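Local coordinates for protein ThreeFoil (Artificial gene, PDB 3PG0) that is a designed three-fold symmetric beta-trefoil of the ricin-type lectin family that binds sodium and probably recognises sugars, at residues S57-G61 / D62-W66. Sequence-based numbering, arbitrary orientation.
Sequences SYSGG and DNQQW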
ATOM      1  N   SER A  57       8.152   8.113  -7.880  1.00 10.63           N
ATOM      2  CA  SER A  57       9.567   8.136  -7.540  1.00 10.46           C
ATOM      3  C   SER A  57       9.771   8.640  -6.108  1.00 10.57           C
ATOM      4  O   SER A  57       9.187   9.651  -5.712  1.00 13.22           O
ATOM      5  CB  SER A  57      10.322   9.043  -8.506  1.00 15.27           C
ATOM      6  OG  SER A  57      10.334   8.480  -9.802  1.00 20.47           O
ATOM      7  N   TYR A  58      10.620   7.950  -5.351  1.00 13.57           N
ATOM      8  CA  TYR A  58      10.820   8.284  -3.938  1.00 14.24           C
ATOM      9  C   TYR A  58      11.639   9.561  -3.763  1.00 17.00           C
ATOM     10  O   TYR A  58      12.749   9.673  -4.295  1.00 17.00           O
ATOM     11  CB  TYR A  58      11.511   7.138  -3.195  1.00 14.12           C
ATOM     12  CG  TYR A  58      11.480   7.322  -1.702  1.00 13.10           C
ATOM     13  CD1 TYR A  58      10.290   7.169  -1.007  1.00 12.96           C
ATOM     14  CD2 TYR A  58      12.626   7.665  -0.984  1.00 14.71           C
ATOM     15  CE1 TYR A  58      10.226   7.333   0.355  1.00 14.72           C
ATOM     16  CE2 TYR A  58      12.573   7.840   0.394  1.00 12.42           C
ATOM     17  CZ  TYR A  58      11.373   7.669   1.058  1.00 17.15           C
ATOM     18  OH  TYR A  58      11.308   7.840   2.427  1.00 16.19           O
ATOM     19  N   SER A  59      11.088  10.508  -3.001  1.00 14.91           N
ATOM     20  CA  SER A  59      11.747  11.781  -2.718  1.00 15.97           C
ATOM     21  C   SER A  59      12.006  11.957  -1.221  1.00 17.52           C
ATOM     22  O   SER A  59      12.614  12.948  -0.802  1.00 18.35           O
ATOM     23  CB  SER A  59      10.863  12.935  -3.188  1.00 19.06           C
ATOM     24  OG  SER A  59       9.691  13.004  -2.381  1.00 20.32           O
ATOM     25  N   GLY A  60      11.517  11.020  -0.417  1.00 13.67           N
ATOM     26  CA  GLY A  60      11.607  11.123   1.032  1.00 16.57           C
ATOM     27  C   GLY A  60      10.468  11.938   1.629  1.00 14.56           C
ATOM     28  O   GLY A  60      10.483  12.298   2.810  1.00 14.11           O
ATOM     29  N   GLY A  61       9.464  12.238   0.812  1.00 14.73           N
ATOM     30  CA  GLY A  61       8.313  12.978   1.294  1.00 12.69           C
ATOM     31  C   GLY A  61       7.601  12.199   2.388  1.00 14.45           C
ATOM     32  O   GLY A  61       7.572  10.965   2.362  1.00 12.70           O
ATOM     33  N   ASP A  62       7.028  12.907   3.359  1.00 11.29           N
ATOM     34  CA  ASP A  62       6.290  12.227   4.422  1.00 10.38           C
ATOM     35  C   ASP A  62       5.081  11.474   3.875  1.00 13.79           C
ATOM     36  O   ASP A  62       4.564  10.568   4.530  1.00 12.26           O
ATOM     37  CB  ASP A  62       5.806  13.220   5.490  1.00 12.10           C
ATOM     38  CG  ASP A  62       6.929  13.739   6.368  1.00 15.30           C
ATOM     39  OD1 ASP A  62       8.066  13.230   6.294  1.00 17.78           O
ATOM     40  OD2 ASP A  62       6.654  14.657   7.161  1.00 18.32           O
ATOM     41  N   ASN A  63       4.618  11.859   2.686  1.00 12.15           N
ATOM     42  CA  ASN A  63       3.494  11.168   2.046  1.00  9.90           C
ATOM     43  C   ASN A  63       3.926   9.866   1.368  1.00 11.14           C
ATOM     44  O   ASN A  63       3.116   9.186   0.723  1.00 10.17           O
ATOM     45  CB  ASN A  63       2.798  12.090   1.029  1.00  8.45           C
ATOM     46  CG  ASN A  63       3.722  12.535  -0.081  1.00 11.65           C
ATOM     47  OD1 ASN A  63       4.796  13.083   0.165  1.00 12.57           O
ATOM     48  ND2 ASN A  63       3.305  12.309  -1.318  1.00  8.93           N
ATOM     49  N   GLN A  64       5.200   9.520   1.532  1.00 10.67           N
ATOM     50  CA  GLN A  64       5.762   8.296   0.962  1.00 12.26           C
ATOM     51  C   GLN A  64       6.365   7.452   2.072  1.00 13.21           C
ATOM     52  O   GLN A  64       7.109   6.510   1.805  1.00 12.51           O
ATOM     53  CB  GLN A  64       6.858   8.629  -0.043  1.00  9.84           C
ATOM     54  CG  GLN A  64       6.430   9.572  -1.140  1.00  9.43           C
ATOM     55  CD  GLN A  64       7.536   9.806  -2.135  1.00 12.62           C
ATOM     56  OE1 GLN A  64       8.667  10.134  -1.750  1.00 17.72           O
ATOM     57  NE2 GLN A  64       7.228   9.626  -3.424  1.00 11.36           N
ATOM     58  N   GLN A  65       6.060   7.803   3.318  1.00  9.33           N
ATOM     59  CA  GLN A  65       6.549   7.042   4.456  1.00 10.85           C
ATOM     60  C   GLN A  65       5.381   6.479   5.238  1.00 14.20           C
ATOM     61  O   GLN A  65       4.384   7.173   5.459  1.00 12.73           O
ATOM     62  CB  GLN A  65       7.398   7.924   5.371  1.00 11.57           C
ATOM     63  CG  GLN A  65       8.568   8.567   4.678  1.00 10.97           C
ATOM     64  CD  GLN A  65       9.418   9.372   5.636  1.00 16.05           C
ATOM     65  OE1 GLN A  65       9.558   9.017   6.806  1.00 18.00           O
ATOM     66  NE2 GLN A  65       9.987  10.468   5.143  1.00 17.92           N
ATOM     67  N   TRP A  66       5.511   5.221   5.652  1.00  9.44           N
ATOM     68  CA  TRP A  66       4.407   4.478   6.226  1.00  8.61           C
ATOM     69  C   TRP A  66       4.825   3.827   7.526  1.00 13.88           C
ATOM     70  O   TRP A  66       5.887   3.210   7.611  1.00 14.72           O
ATOM     71  CB  TRP A  66       3.940   3.396   5.239  1.00 10.53           C
ATOM     72  CG  TRP A  66       3.452   3.982   3.934  1.00  9.30           C
ATOM     73  CD1 TRP A  66       4.210   4.320   2.836  1.00 11.98           C
ATOM     74  CD2 TRP A  66       2.104   4.326   3.613  1.00 10.15           C
ATOM     75  NE1 TRP A  66       3.403   4.850   1.856  1.00 11.79           N
ATOM     76  CE2 TRP A  66       2.103   4.853   2.303  1.00 12.01           C
ATOM     77  CE3 TRP A  66       0.888   4.223   4.300  1.00 10.00           C
ATOM     78  CZ2 TRP A  66       0.934   5.283   1.671  1.00 11.09           C
ATOM     79  CZ3 TRP A  66      -0.275   4.648   3.672  1.00  8.86           C
ATOM     80  CH2 TRP A  66      -0.245   5.175   2.375  1.00  9.65           C
TER
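Gly61 O accepts the backbone N-H of Gln64 at 2.9 Å, closing a tight turn round the short 3-10 segment 62-63, and the chain before it curls about the Gln64 side chain. The Gln64 side chain runs extended beyond CG (chi2 -177°) and carries its buried amide back to segment 57-61. On one branch Gln64 OE1 accepts from Ser59 N at 2.8 Å, in the carbonyl plane and on a lone pair, with the bond nearly straight at 173°; the N-H groups of Gly60 and Gly61 add weak bonds to the same oxygen. On the other, Gln64 NE2 donates a hydrogen bond to Ser57 O at 3.0 Å and a second to Asp41, so both amide ends are held, which fixes the rotation of the amide. The Tyr58 ring lies almost parallel to this amide plane, has Gly60 N over its centre, 3.4 Å above the ring plane, and brings CE1 to 3.6 Å from Gln64 CB. Its OH rests against Gln65 CG, while Gln65 NE2 hydrogen-bonds Gly60 O at 3.0 Å and Gln65 OE1 hydrogen-bonds Arg81. Leading into strand 66-72, the loop carries the Gln-x-Trp motif of ricin-type beta-trefoils, here Gln64-Gln65-Trp66.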